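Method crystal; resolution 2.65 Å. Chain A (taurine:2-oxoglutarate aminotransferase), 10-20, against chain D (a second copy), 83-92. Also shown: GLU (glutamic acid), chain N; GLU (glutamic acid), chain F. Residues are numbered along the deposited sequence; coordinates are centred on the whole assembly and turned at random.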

ATOM      1  N   GLU A  10      -0.137  -4.439  29.483  1.00 39.17           N
ATOM      2  CA  GLU A  10       0.474  -5.426  28.592  1.00 37.59           C
ATOM      3  C   GLU A  10       0.465  -4.951  27.141  1.00 35.34           C
ATOM      4  O   GLU A  10       1.410  -5.212  26.391  1.00 34.38           O
ATOM      5  N   VAL A  11      -0.617  -4.300  26.717  1.00 37.65           N
ATOM      6  CA  VAL A  11      -0.740  -3.865  25.331  1.00 35.77           C
ATOM      7  C   VAL A  11       0.257  -2.751  25.028  1.00 40.64           C
ATOM      8  O   VAL A  11       0.908  -2.754  23.974  1.00 39.24           O
ATOM      9  N   ALA A  12       0.401  -1.790  25.947  1.00 38.92           N
ATOM     10  CA  ALA A  12       1.331  -0.683  25.732  1.00 33.63           C
ATOM     11  C   ALA A  12       2.782  -1.128  25.841  1.00 36.32           C
ATOM     12  O   ALA A  12       3.647  -0.600  25.129  1.00 37.86           O
ATOM     13  N   SER A  13       3.060  -2.098  26.714  1.00 34.18           N
ATOM     14  CA  SER A  13       4.409  -2.626  26.871  1.00 32.63           C
ATOM     15  C   SER A  13       4.854  -3.371  25.618  1.00 39.79           C
ATOM     16  O   SER A  13       5.978  -3.178  25.138  1.00 42.80           O
ATOM     17  N   LEU A  14       3.998  -4.261  25.098  1.00 38.17           N
ATOM     18  CA  LEU A  14       4.330  -4.999  23.883  1.00 37.44           C
ATOM     19  C   LEU A  14       4.529  -4.059  22.699  1.00 37.29           C
ATOM     20  O   LEU A  14       5.414  -4.276  21.865  1.00 38.52           O
ATOM     21  N   HIS A  15       3.704  -3.018  22.595  1.00 36.41           N
ATOM     22  CA  HIS A  15       3.893  -2.048  21.521  1.00 36.82           C
ATOM     23  C   HIS A  15       5.245  -1.352  21.653  1.00 37.84           C
ATOM     24  O   HIS A  15       5.988  -1.221  20.674  1.00 33.87           O
ATOM     25  N   SER A  16       5.571  -0.886  22.864  1.00 40.30           N
ATOM     26  CA  SER A  16       6.820  -0.162  23.080  1.00 39.63           C
ATOM     27  C   SER A  16       8.036  -1.017  22.777  1.00 35.51           C
ATOM     28  O   SER A  16       9.098  -0.488  22.430  1.00 36.31           O
ATOM     29  N   GLU A  17       7.893  -2.334  22.885  1.00 34.68           N
ATOM     30  CA  GLU A  17       8.997  -3.275  22.784  1.00 34.59           C
ATOM     31  C   GLU A  17       9.115  -3.919  21.409  1.00 35.71           C
ATOM     32  O   GLU A  17      10.232  -4.214  20.966  1.00 34.24           O
ATOM     33  N   TYR A  18       7.991  -4.140  20.718  1.00 34.64           N
ATOM     34  CA  TYR A  18       7.957  -4.971  19.523  1.00 33.39           C
ATOM     35  C   TYR A  18       7.394  -4.293  18.280  1.00 27.99           C
ATOM     36  O   TYR A  18       7.540  -4.850  17.189  1.00 26.96           O
ATOM     37  N   VAL A  19       6.715  -3.157  18.409  1.00 30.43           N
ATOM     38  CA  VAL A  19       6.075  -2.470  17.286  1.00 30.73           C
ATOM     39  C   VAL A  19       7.016  -1.397  16.764  1.00 30.93           C
ATOM     40  O   VAL A  19       7.642  -0.675  17.548  1.00 27.77           O
ATOM     41  N   MET A  20       7.089  -1.251  15.449  1.00 29.03           N
ATOM     42  CA  MET A  20       7.866  -0.166  14.871  1.00 30.28           C
ATOM     43  C   MET A  20       6.942   1.023  14.585  1.00 29.92           C
ATOM     44  O   MET A  20       6.064   0.955  13.717  1.00 33.61           O
TER
ATOM     45  N   ALA D  83      -5.331   4.664  15.086  1.00 28.15           N
ATOM     46  CA  ALA D  83      -4.223   5.295  14.375  1.00 22.40           C
ATOM     47  C   ALA D  83      -2.879   4.739  14.828  1.00 24.21           C
ATOM     48  O   ALA D  83      -2.752   4.183  15.921  1.00 25.96           O
ATOM     49  N   PRO D  84      -1.850   4.885  13.993  1.00 28.74           N
ATOM     50  CA  PRO D  84      -0.530   4.359  14.366  1.00 30.16           C
ATOM     51  C   PRO D  84       0.009   4.894  15.686  1.00 28.85           C
ATOM     52  O   PRO D  84       0.798   4.200  16.345  1.00 30.02           O
ATOM     53  N   ALA D  85      -0.380   6.101  16.099  1.00 28.02           N
ATOM     54  CA  ALA D  85       0.178   6.654  17.328  1.00 32.16           C
ATOM     55  C   ALA D  85      -0.269   5.918  18.588  1.00 30.81           C
ATOM     56  O   ALA D  85       0.267   6.206  19.662  1.00 32.85           O
ATOM     57  N   TYR D  86      -1.209   4.977  18.497  1.00 28.19           N
ATOM     58  CA  TYR D  86      -1.718   4.277  19.670  1.00 25.54           C
ATOM     59  C   TYR D  86      -1.427   2.793  19.575  1.00 23.81           C
ATOM     60  O   TYR D  86      -1.442   2.213  18.487  1.00 29.30           O
ATOM     61  N   ALA D  87      -1.181   2.181  20.730  1.00 27.49           N
ATOM     62  CA  ALA D  87      -1.097   0.728  20.815  1.00 30.09           C
ATOM     63  C   ALA D  87      -2.488   0.103  20.803  1.00 23.79           C
ATOM     64  O   ALA D  87      -3.429   0.651  21.379  1.00 24.10           O
ATOM     65  N   SER D  88      -2.611  -1.061  20.162  1.00 24.37           N
ATOM     66  CA  SER D  88      -3.840  -1.852  20.200  1.00 21.75           C
ATOM     67  C   SER D  88      -3.485  -3.313  20.443  1.00 27.67           C
ATOM     68  O   SER D  88      -2.370  -3.749  20.146  1.00 29.82           O
ATOM     69  N   GLU D  89      -4.427  -4.078  21.009  1.00 31.25           N
ATOM     70  CA  GLU D  89      -4.130  -5.483  21.281  1.00 27.18           C
ATOM     71  C   GLU D  89      -3.699  -6.226  20.024  1.00 27.17           C
ATOM     72  O   GLU D  89      -2.607  -6.824  20.024  1.00 30.54           O
ATOM     73  N   PRO D  90      -4.462  -6.222  18.933  1.00 23.36           N
ATOM     74  CA  PRO D  90      -4.041  -7.012  17.760  1.00 24.75           C
ATOM     75  C   PRO D  90      -2.687  -6.591  17.193  1.00 28.28           C
ATOM     76  O   PRO D  90      -1.925  -7.442  16.719  1.00 29.76           O
ATOM     77  N   LYS D  91      -2.367  -5.295  17.212  1.00 27.89           N
ATOM     78  CA  LYS D  91      -1.088  -4.833  16.680  1.00 26.28           C
ATOM     79  C   LYS D  91       0.056  -5.234  17.602  1.00 31.11           C
ATOM     80  O   LYS D  91       1.119  -5.666  17.138  1.00 27.85           O
ATOM     81  N   SER D  92      -0.151  -5.091  18.918  1.00 30.05           N
ATOM     82  CA  SER D  92       0.856  -5.514  19.883  1.00 27.33           C
ATOM     83  C   SER D  92       1.067  -7.021  19.830  1.00 32.35           C
ATOM     84  O   SER D  92       2.207  -7.494  19.830  1.00 33.32           O
TER

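The contact pairs the last turns of a chain A helix, which ends near Tyr A18, with a chain D segment that runs from a type I beta turn (Ala D83 to Tyr D86) through an extended link into the first turn of a helix. Together the two stretches bury 437 Å². Val A11, Leu A14 and Val A19 point their CA-to-CB bonds toward chain D, as do Ala D87, Lys D91 and Ser D92 toward chain A, while His A15 leaves its backbone sideways and still makes extensive contact.

One hydrogen bond crosses the contact. Ser D92, the residue with the largest covered area, donates from OG to Val A11 O at 2.6 Å, with chi1 at -93°, between wells. Val A11 O also accepts the helical bond from His A15 N (3.1 Å), so the serine hydroxyl adds a second donor to a carbonyl already engaged in its own helix. Its position brings Ser D92 OG within 3.0 Å of His A15 N, but the angle is poor and this pair is not a hydrogen bond. The hydroxyl also packs against carbon, with Ser D92 OG 3.3 Å from His A15 CB and 3.7 Å from Leu A14 CB; Leu A14 is in the m rotamer at chi1.

Apolar packing centres on Val A11 and Ala D87. In the t rotamer, Val A11 sets CG1 3.8 Å from Ala D87 CB and CG2 3.7 Å from Glu D89 CA, so its two methyls span the start of the chain D helix. The small Ala D87 side chain fits close to the chain A backbone, its CB lying 4.1 Å from Ala A12 CA and 3.4 Å from His A15 CB. One turn further along, Val A19, also t, reaches Lys D91 O from CG2 at 4.0 Å and approaches Lys D91 CE with CG1 at 4.2 Å.

Chain D covers one face and part of the edge of the His A15 ring (chi1 t, chi2 106°), while NE2 is hydrogen-bonded just beyond the two stretches. Ala D87 N lies over one face, and Lys D91 CE sits at the edge, 3.5 Å from His A15 ND1. The lysine, t at chi1 and chi2, p at chi3 and t at chi4, folds its ammonium back onto its own chain: Lys D91 NZ donates to Tyr D86 O at 2.7 Å and, weakly, to Pro D84 O at 3.2 Å. It thereby ties the helix to the preceding turn and leaves its aliphatic portion to pack against chain A. Ser D88, chi1 p, points away from chain A and caps the helix, its OG accepting a weak bond from Lys D91 N at 3.4 Å.

The bound glutamic acids lie on the chain D turn. Tyr D86, in the m rotamer and directed away from chain A, donates a weak hydrogen bond from OH to OXT of GLU (chain N) at 2.8 Å, and Ala D85 N makes another weak one to its OE2 at 3.5 Å. The second ligand approaches Pro D84, whose CG is 3.1 Å from OXT of GLU (chain F).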

ATOM      1  CB  GLU A  10      -0.253  -6.771  28.700  1.00 33.25           C
ATOM      2  CG  GLU A  10       0.015  -7.550  29.969  1.00 37.14           C
ATOM      3  CD  GLU A  10      -0.698  -8.902  29.996  1.00 47.33           C
ATOM      4  OE1 GLU A  10      -1.937  -8.951  29.790  1.00 43.95           O
ATOM      5  OE2 GLU A  10      -0.010  -9.923  30.225  1.00 49.19           O
ATOM      6  CB  VAL A  11      -2.187  -3.431  25.032  1.00 37.07           C
ATOM      7  CG1 VAL A  11      -2.221  -2.450  23.873  1.00 34.67           C
ATOM      8  CG2 VAL A  11      -3.058  -4.647  24.738  1.00 33.23           C
ATOM      9  CB  ALA A  12       1.056   0.433  26.743  1.00 28.12           C
ATOM     10  CB  SER A  13       4.472  -3.527  28.106  1.00 37.32           C
ATOM     11  OG  SER A  13       5.401  -4.593  27.937  1.00 49.16           O
ATOM     12  CB  LEU A  14       3.249  -6.041  23.585  1.00 36.91           C
ATOM     13  CG  LEU A  14       3.260  -7.166  24.617  1.00 37.69           C
ATOM     14  CD1 LEU A  14       2.870  -8.463  23.988  1.00 36.43           C
ATOM     15  CD2 LEU A  14       4.647  -7.272  25.206  1.00 39.23           C
ATOM     16  CB  HIS A  15       2.751  -1.022  21.512  1.00 32.79           C
ATOM     17  CG  HIS A  15       2.965   0.105  20.542  1.00 36.57           C
ATOM     18  ND1 HIS A  15       2.266   0.212  19.358  1.00 29.76           N
ATOM     19  CD2 HIS A  15       3.807   1.167  20.580  1.00 32.40           C
ATOM     20  CE1 HIS A  15       2.672   1.289  18.708  1.00 30.23           C
ATOM     21  NE2 HIS A  15       3.604   1.888  19.428  1.00 30.72           N
ATOM     22  CB  SER A  16       6.891   0.329  24.523  1.00 35.02           C
ATOM     23  OG  SER A  16       6.398   1.643  24.612  1.00 42.99           O
ATOM     24  CB  GLU A  17       8.828  -4.361  23.852  1.00 41.36           C
ATOM     25  CG  GLU A  17      10.085  -5.103  24.290  1.00 50.33           C
ATOM     26  CD  GLU A  17       9.767  -6.303  25.193  1.00 54.66           C
ATOM     27  OE1 GLU A  17      10.566  -7.273  25.190  1.00 55.69           O
ATOM     28  OE2 GLU A  17       8.716  -6.274  25.894  1.00 49.78           O
ATOM     29  CB  TYR A  18       7.125  -6.237  19.782  1.00 33.23           C
ATOM     30  CG  TYR A  18       7.752  -7.231  20.722  1.00 34.15           C
ATOM     31  CD1 TYR A  18       8.645  -8.184  20.257  1.00 32.72           C
ATOM     32  CD2 TYR A  18       7.435  -7.233  22.072  1.00 39.51           C
ATOM     33  CE1 TYR A  18       9.219  -9.105  21.115  1.00 39.20           C
ATOM     34  CE2 TYR A  18       8.008  -8.159  22.943  1.00 46.92           C
ATOM     35  CZ  TYR A  18       8.899  -9.090  22.456  1.00 44.10           C
ATOM     36  OH  TYR A  18       9.469 -10.014  23.300  1.00 49.32           O
ATOM     37  CB  VAL A  19       4.724  -1.841  17.701  1.00 28.62           C
ATOM     38  CG1 VAL A  19       4.111  -1.065  16.540  1.00 27.41           C
ATOM     39  CG2 VAL A  19       3.756  -2.895  18.217  1.00 30.12           C
ATOM     40  CB  MET A  20       8.629  -0.629  13.633  1.00 29.23           C
ATOM     41  CG  MET A  20       9.799   0.305  13.332  1.00 35.64           C
ATOM     42  SD  MET A  20      11.197  -0.436  12.472  1.00 51.31           S
ATOM     43  CE  MET A  20      12.380  -0.408  13.794  1.00 36.04           C
TER
ATOM     44  CB  ALA D  83      -4.253   6.808  14.575  1.00 20.41           C
ATOM     45  CB  PRO D  84       0.333   4.755  13.162  1.00 23.19           C
ATOM     46  CG  PRO D  84      -0.625   4.743  12.039  1.00 22.26           C
ATOM     47  CD  PRO D  84      -1.846   5.392  12.613  1.00 23.68           C
ATOM     48  CB  ALA D  85      -0.179   8.134  17.450  1.00 27.40           C
ATOM     49  CB  TYR D  86      -3.230   4.492  19.848  1.00 26.52           C
ATOM     50  CG  TYR D  86      -3.604   5.957  19.789  1.00 27.90           C
ATOM     51  CD1 TYR D  86      -3.377   6.800  20.880  1.00 23.57           C
ATOM     52  CD2 TYR D  86      -4.140   6.505  18.631  1.00 24.45           C
ATOM     53  CE1 TYR D  86      -3.695   8.141  20.825  1.00 26.64           C
ATOM     54  CE2 TYR D  86      -4.454   7.846  18.564  1.00 27.91           C
ATOM     55  CZ  TYR D  86      -4.225   8.661  19.659  1.00 29.68           C
ATOM     56  OH  TYR D  86      -4.550   9.992  19.583  1.00 30.53           O
ATOM     57  CB  ALA D  87      -0.365   0.323  22.093  1.00 32.06           C
ATOM     58  CB  SER D  88      -4.655  -1.728  18.904  1.00 18.19           C
ATOM     59  OG  SER D  88      -4.034  -2.430  17.835  1.00 19.33           O
ATOM     60  CB  GLU D  89      -5.326  -6.158  21.962  1.00 31.63           C
ATOM     61  CG  GLU D  89      -5.179  -7.683  22.151  1.00 29.67           C
ATOM     62  CD  GLU D  89      -6.207  -8.267  23.114  1.00 36.34           C
ATOM     63  OE1 GLU D  89      -6.514  -9.468  22.988  1.00 46.18           O
ATOM     64  OE2 GLU D  89      -6.700  -7.541  24.006  1.00 42.30           O
ATOM     65  CB  PRO D  90      -5.186  -6.795  16.755  1.00 24.08           C
ATOM     66  CG  PRO D  90      -6.273  -6.103  17.498  1.00 20.60           C
ATOM     67  CD  PRO D  90      -5.665  -5.418  18.676  1.00 20.87           C
ATOM     68  CB  LYS D  91      -1.127  -3.312  16.492  1.00 27.20           C
ATOM     69  CG  LYS D  91       0.176  -2.692  15.998  1.00 29.61           C
ATOM     70  CD  LYS D  91      -0.028  -1.253  15.539  1.00 22.57           C
ATOM     71  CE  LYS D  91       0.036  -0.289  16.712  1.00 24.16           C
ATOM     72  NZ  LYS D  91      -0.234   1.120  16.325  1.00 21.25           N
ATOM     73  CB  SER D  92       0.437  -5.098  21.288  1.00 31.10           C
ATOM     74  OG  SER D  92       0.963  -3.841  21.657  1.00 30.50           O
TER
HETATM   75  N   GLU N 501      -3.261  12.618  17.457  0.80 37.18           N
HETATM   76  CA  GLU N 501      -4.167  12.283  16.374  0.80 34.58           C
HETATM   77  C   GLU N 501      -5.181  11.216  16.794  0.80 36.32           C
HETATM   78  O   GLU N 501      -6.379  11.536  17.133  0.80 35.48           O
HETATM   79  CB  GLU N 501      -3.327  11.739  15.229  0.80 27.26           C
HETATM   80  CG  GLU N 501      -2.312  10.753  15.769  0.80 28.14           C
HETATM   81  CD  GLU N 501      -1.340  10.309  14.687  0.80 32.87           C
HETATM   82  OE1 GLU N 501      -0.838  11.235  14.002  0.80 42.62           O
HETATM   83  OE2 GLU N 501      -1.048   9.078  14.475  0.80 29.41           O
HETATM   84  OXT GLU N 501      -4.803  10.019  16.787  0.80 27.69           O
HETATM   85  N   GLU F 502       1.468  10.055  11.340  0.60 34.10           N
HETATM   86  CA  GLU F 502       1.908   8.681  11.588  0.60 33.48           C
HETATM   87  C   GLU F 502       1.646   7.740  10.405  0.60 32.05           C
HETATM   88  O   GLU F 502       1.648   8.190   9.219  0.60 32.55           O
HETATM   89  CB  GLU F 502       1.201   8.295  12.889  0.60 27.70           C
HETATM   90  CG  GLU F 502       2.045   7.353  13.734  0.60 30.53           C
HETATM   91  CD  GLU F 502       2.814   8.011  14.872  0.60 33.07           C
HETATM   92  OE1 GLU F 502       2.804   9.257  15.073  0.60 36.88           O
HETATM   93  OE2 GLU F 502       3.475   7.258  15.624  0.60 37.70           O
HETATM   94  OXT GLU F 502       1.501   6.505  10.612  0.60 26.73           O